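Local coordinates for tetratricopeptide repeat protein (PDB 4R7S) that is of unknown function but, as a tetratricopeptide repeat protein built of stacked antiparallel helices, probably serves as a scaffold for binding other proteins, at residues Met173-Ile178 with Phe204-Pro209. Residues are numbered along the deposited sequence; the frame is centred on the assembly and turned at random.
Sequences MPRDWI and FTESEP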
HETATM    1  N   MSE A 173     -14.035   6.955 -15.621  1.00 48.36           N
HETATM    2  CA  MSE A 173     -14.626   7.020 -14.283  1.00 47.79           C
HETATM    3  C   MSE A 173     -14.554   8.477 -13.790  1.00 51.81           C
HETATM    4  O   MSE A 173     -13.711   8.800 -12.944  1.00 51.61           O
HETATM    5  CB  MSE A 173     -13.918   6.042 -13.326  1.00 50.25           C
HETATM    6  CG  MSE A 173     -14.137   4.578 -13.684  1.00 58.84           C
HETATM    7 SE   MSE A 173     -16.042   4.065 -13.828  0.75 67.88          SE
HETATM    8  CE  MSE A 173     -16.442   4.070 -11.895  1.00 64.81           C
ATOM      9  N   PRO A 174     -15.421   9.377 -14.315  1.00 48.71           N
ATOM     10  CA  PRO A 174     -15.323  10.808 -13.947  1.00 48.92           C
ATOM     11  C   PRO A 174     -15.603  11.165 -12.483  1.00 53.86           C
ATOM     12  O   PRO A 174     -15.402  12.323 -12.103  1.00 53.70           O
ATOM     13  CB  PRO A 174     -16.337  11.495 -14.873  1.00 50.69           C
ATOM     14  CG  PRO A 174     -17.235  10.436 -15.334  1.00 55.23           C
ATOM     15  CD  PRO A 174     -16.453   9.162 -15.351  1.00 50.62           C
ATOM     16  N   ARG A 175     -16.008  10.189 -11.664  1.00 51.28           N
ATOM     17  CA  ARG A 175     -16.293  10.440 -10.258  1.00 51.23           C
ATOM     18  C   ARG A 175     -15.416   9.580  -9.340  1.00 53.40           C
ATOM     19  O   ARG A 175     -15.643   9.569  -8.134  1.00 52.55           O
ATOM     20  CB  ARG A 175     -17.784  10.255  -9.955  1.00 52.47           C
ATOM     21  CG  ARG A 175     -18.620  11.442 -10.411  1.00 61.68           C
ATOM     22  CD  ARG A 175     -20.049  11.353  -9.907  1.00 73.08           C
ATOM     23  NE  ARG A 175     -20.579  12.679  -9.576  1.00 88.70           N
ATOM     24  CZ  ARG A 175     -20.802  13.120  -8.340  1.00105.90           C
ATOM     25  NH1 ARG A 175     -20.571  12.334  -7.293  1.00 99.90           N
ATOM     26  NH2 ARG A 175     -21.274  14.344  -8.142  1.00 90.12           N
ATOM     27  N   ASP A 176     -14.394   8.899  -9.897  1.00 48.91           N
ATOM     28  CA  ASP A 176     -13.424   8.157  -9.091  1.00 48.47           C
ATOM     29  C   ASP A 176     -12.379   9.199  -8.658  1.00 52.99           C
ATOM     30  O   ASP A 176     -11.337   9.389  -9.299  1.00 52.86           O
ATOM     31  CB  ASP A 176     -12.824   6.966  -9.875  1.00 50.18           C
ATOM     32  CG  ASP A 176     -11.793   6.119  -9.124  1.00 57.65           C
ATOM     33  OD1 ASP A 176     -11.667   6.284  -7.878  1.00 58.88           O
ATOM     34  OD2 ASP A 176     -11.128   5.275  -9.776  1.00 58.83           O
ATOM     35  N   TRP A 177     -12.708   9.906  -7.582  1.00 49.75           N
ATOM     36  CA  TRP A 177     -11.964  11.034  -7.048  1.00 49.84           C
ATOM     37  C   TRP A 177     -10.452  10.782  -6.812  1.00 52.66           C
ATOM     38  O   TRP A 177      -9.668  11.692  -7.079  1.00 54.42           O
ATOM     39  CB  TRP A 177     -12.637  11.559  -5.778  1.00 49.13           C
ATOM     40  CG  TRP A 177     -14.114  11.831  -5.950  1.00 50.50           C
ATOM     41  CD1 TRP A 177     -15.135  11.235  -5.271  1.00 53.57           C
ATOM     42  CD2 TRP A 177     -14.732  12.692  -6.926  1.00 50.34           C
ATOM     43  NE1 TRP A 177     -16.344  11.721  -5.709  1.00 53.22           N
ATOM     44  CE2 TRP A 177     -16.126  12.609  -6.733  1.00 54.65           C
ATOM     45  CE3 TRP A 177     -14.240  13.578  -7.899  1.00 51.64           C
ATOM     46  CZ2 TRP A 177     -17.037  13.334  -7.514  1.00 54.60           C
ATOM     47  CZ3 TRP A 177     -15.141  14.321  -8.652  1.00 53.38           C
ATOM     48  CH2 TRP A 177     -16.522  14.195  -8.457  1.00 54.38           C
ATOM     49  N   ILE A 178     -10.036   9.580  -6.416  1.00 45.35           N
ATOM     50  CA  ILE A 178      -8.619   9.277  -6.156  1.00 44.14           C
ATOM     51  C   ILE A 178      -7.741   9.418  -7.429  1.00 46.10           C
ATOM     52  O   ILE A 178      -6.510   9.527  -7.343  1.00 44.83           O
ATOM     53  CB  ILE A 178      -8.480   7.876  -5.485  1.00 47.44           C
ATOM     54  CG1 ILE A 178      -7.264   7.794  -4.564  1.00 48.32           C
ATOM     55  CG2 ILE A 178      -8.534   6.717  -6.472  1.00 48.20           C
ATOM     56  CD1 ILE A 178      -7.326   8.731  -3.301  1.00 60.39           C
ATOM     57  N   PHE A 204     -11.774  18.273  -2.926  1.00 45.42           N
ATOM     58  CA  PHE A 204     -12.168  18.942  -1.700  1.00 45.21           C
ATOM     59  C   PHE A 204     -13.640  19.264  -1.716  1.00 49.99           C
ATOM     60  O   PHE A 204     -14.275  19.123  -0.680  1.00 51.37           O
ATOM     61  CB  PHE A 204     -11.342  20.216  -1.477  1.00 46.74           C
ATOM     62  CG  PHE A 204     -10.099  20.016  -0.638  1.00 48.11           C
ATOM     63  CD1 PHE A 204      -8.895  19.652  -1.226  1.00 50.08           C
ATOM     64  CD2 PHE A 204     -10.126  20.225   0.738  1.00 50.84           C
ATOM     65  CE1 PHE A 204      -7.750  19.459  -0.450  1.00 50.50           C
ATOM     66  CE2 PHE A 204      -8.977  20.044   1.510  1.00 53.38           C
ATOM     67  CZ  PHE A 204      -7.796  19.657   0.910  1.00 50.93           C
ATOM     68  N   THR A 205     -14.201  19.629  -2.885  1.00 46.33           N
ATOM     69  CA  THR A 205     -15.614  20.001  -3.007  1.00 46.69           C
ATOM     70  C   THR A 205     -16.551  18.774  -2.990  1.00 51.54           C
ATOM     71  O   THR A 205     -17.627  18.839  -2.385  1.00 51.83           O
ATOM     72  CB  THR A 205     -15.823  20.844  -4.287  1.00 52.45           C
ATOM     73  OG1 THR A 205     -14.835  21.884  -4.323  1.00 53.27           O
ATOM     74  CG2 THR A 205     -17.229  21.475  -4.382  1.00 45.54           C
ATOM     75  N   GLU A 206     -16.141  17.677  -3.636  1.00 47.75           N
ATOM     76  CA  GLU A 206     -16.966  16.493  -3.852  1.00 47.98           C
ATOM     77  C   GLU A 206     -16.676  15.282  -2.975  1.00 50.23           C
ATOM     78  O   GLU A 206     -17.462  14.334  -3.004  1.00 49.95           O
ATOM     79  CB  GLU A 206     -16.793  16.039  -5.310  1.00 49.36           C
ATOM     80  CG  GLU A 206     -17.168  17.081  -6.353  1.00 61.30           C
ATOM     81  CD  GLU A 206     -18.630  17.205  -6.724  1.00 87.92           C
ATOM     82  OE1 GLU A 206     -19.473  16.448  -6.184  1.00 89.17           O
ATOM     83  OE2 GLU A 206     -18.931  18.077  -7.569  1.00 89.01           O
ATOM     84  N   SER A 207     -15.553  15.263  -2.255  1.00 45.79           N
ATOM     85  CA  SER A 207     -15.158  14.076  -1.500  1.00 45.27           C
ATOM     86  C   SER A 207     -14.404  14.465  -0.187  1.00 51.42           C
ATOM     87  O   SER A 207     -14.540  15.586   0.307  1.00 50.97           O
ATOM     88  CB  SER A 207     -14.304  13.192  -2.419  1.00 47.37           C
ATOM     89  OG  SER A 207     -13.687  12.063  -1.822  1.00 54.98           O
ATOM     90  N   GLU A 208     -13.671  13.500   0.396  1.00 50.82           N
ATOM     91  CA  GLU A 208     -12.873  13.637   1.610  1.00 51.55           C
ATOM     92  C   GLU A 208     -11.397  13.379   1.208  1.00 56.16           C
ATOM     93  O   GLU A 208     -11.024  12.238   0.918  1.00 56.00           O
ATOM     94  CB  GLU A 208     -13.380  12.690   2.723  1.00 53.11           C
ATOM     95  N   PRO A 209     -10.578  14.452   1.071  1.00 52.31           N
ATOM     96  CA  PRO A 209      -9.187  14.261   0.626  1.00 52.20           C
ATOM     97  C   PRO A 209      -8.321  13.418   1.573  1.00 55.85           C
ATOM     98  O   PRO A 209      -8.591  13.314   2.777  1.00 55.79           O
ATOM     99  CB  PRO A 209      -8.639  15.699   0.554  1.00 53.78           C
ATOM    100  CG  PRO A 209      -9.836  16.577   0.527  1.00 57.66           C
ATOM    101  CD  PRO A 209     -10.863  15.879   1.337  1.00 53.20           C
TER
HETATM  102  O   HOH W   1     -20.153  13.705  -4.437  1.00 51.68           O
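Trp177 and Glu206 make the main nonpolar contact, a CH-pi interaction. Glu206 CB lies over one face of the indole, 3.7 Å from the centroid of the Trp177 six-membered ring and 20° off the ring normal. Glu206 CG follows along the ring, 3.6 Å from Trp177 CH2. The chain bends at chi2 (-83°), turning the carboxylate toward Arg175; its plane lies 11° from that of the indole. Ser207 CB approaches the five-membered ring obliquely, 3.6 Å from Trp177 CD1. The backbone oxygen of Arg175 sits on the opposite face.

Residues 173-178 form the loop between helix 159-172 and helix 178-189, and Met173 to Asp176 form a type I beta turn. Residues 204-206 end helix 193-206, and Ser207 begins the following loop. In this helical tetratricopeptide repeat protein the contact ties one interhelix turn to the C-terminal end of the second helix after it. Tyr180 also meets the Trp177 ring at this surface site.

An alanine in place of Trp177 would probably leave the CB and CG of Glu206 without their packing surface and open a gap between the 173-178 loop and the end of helix 193-206.

The charged contact is a salt bridge, long at 3.4 Å between Arg175 NH2 and Glu206 OE1. The guanidinium and carboxylate planes are almost perpendicular (82°). Trp177 CZ2 lies over one guanidinium face, toward its rim. Water 1 adds a link: its O accepts from Arg175 NH1 at 3.2 Å and donates to backbone Glu206 O at 3.1 Å, with a weak bond to Glu206 OE1.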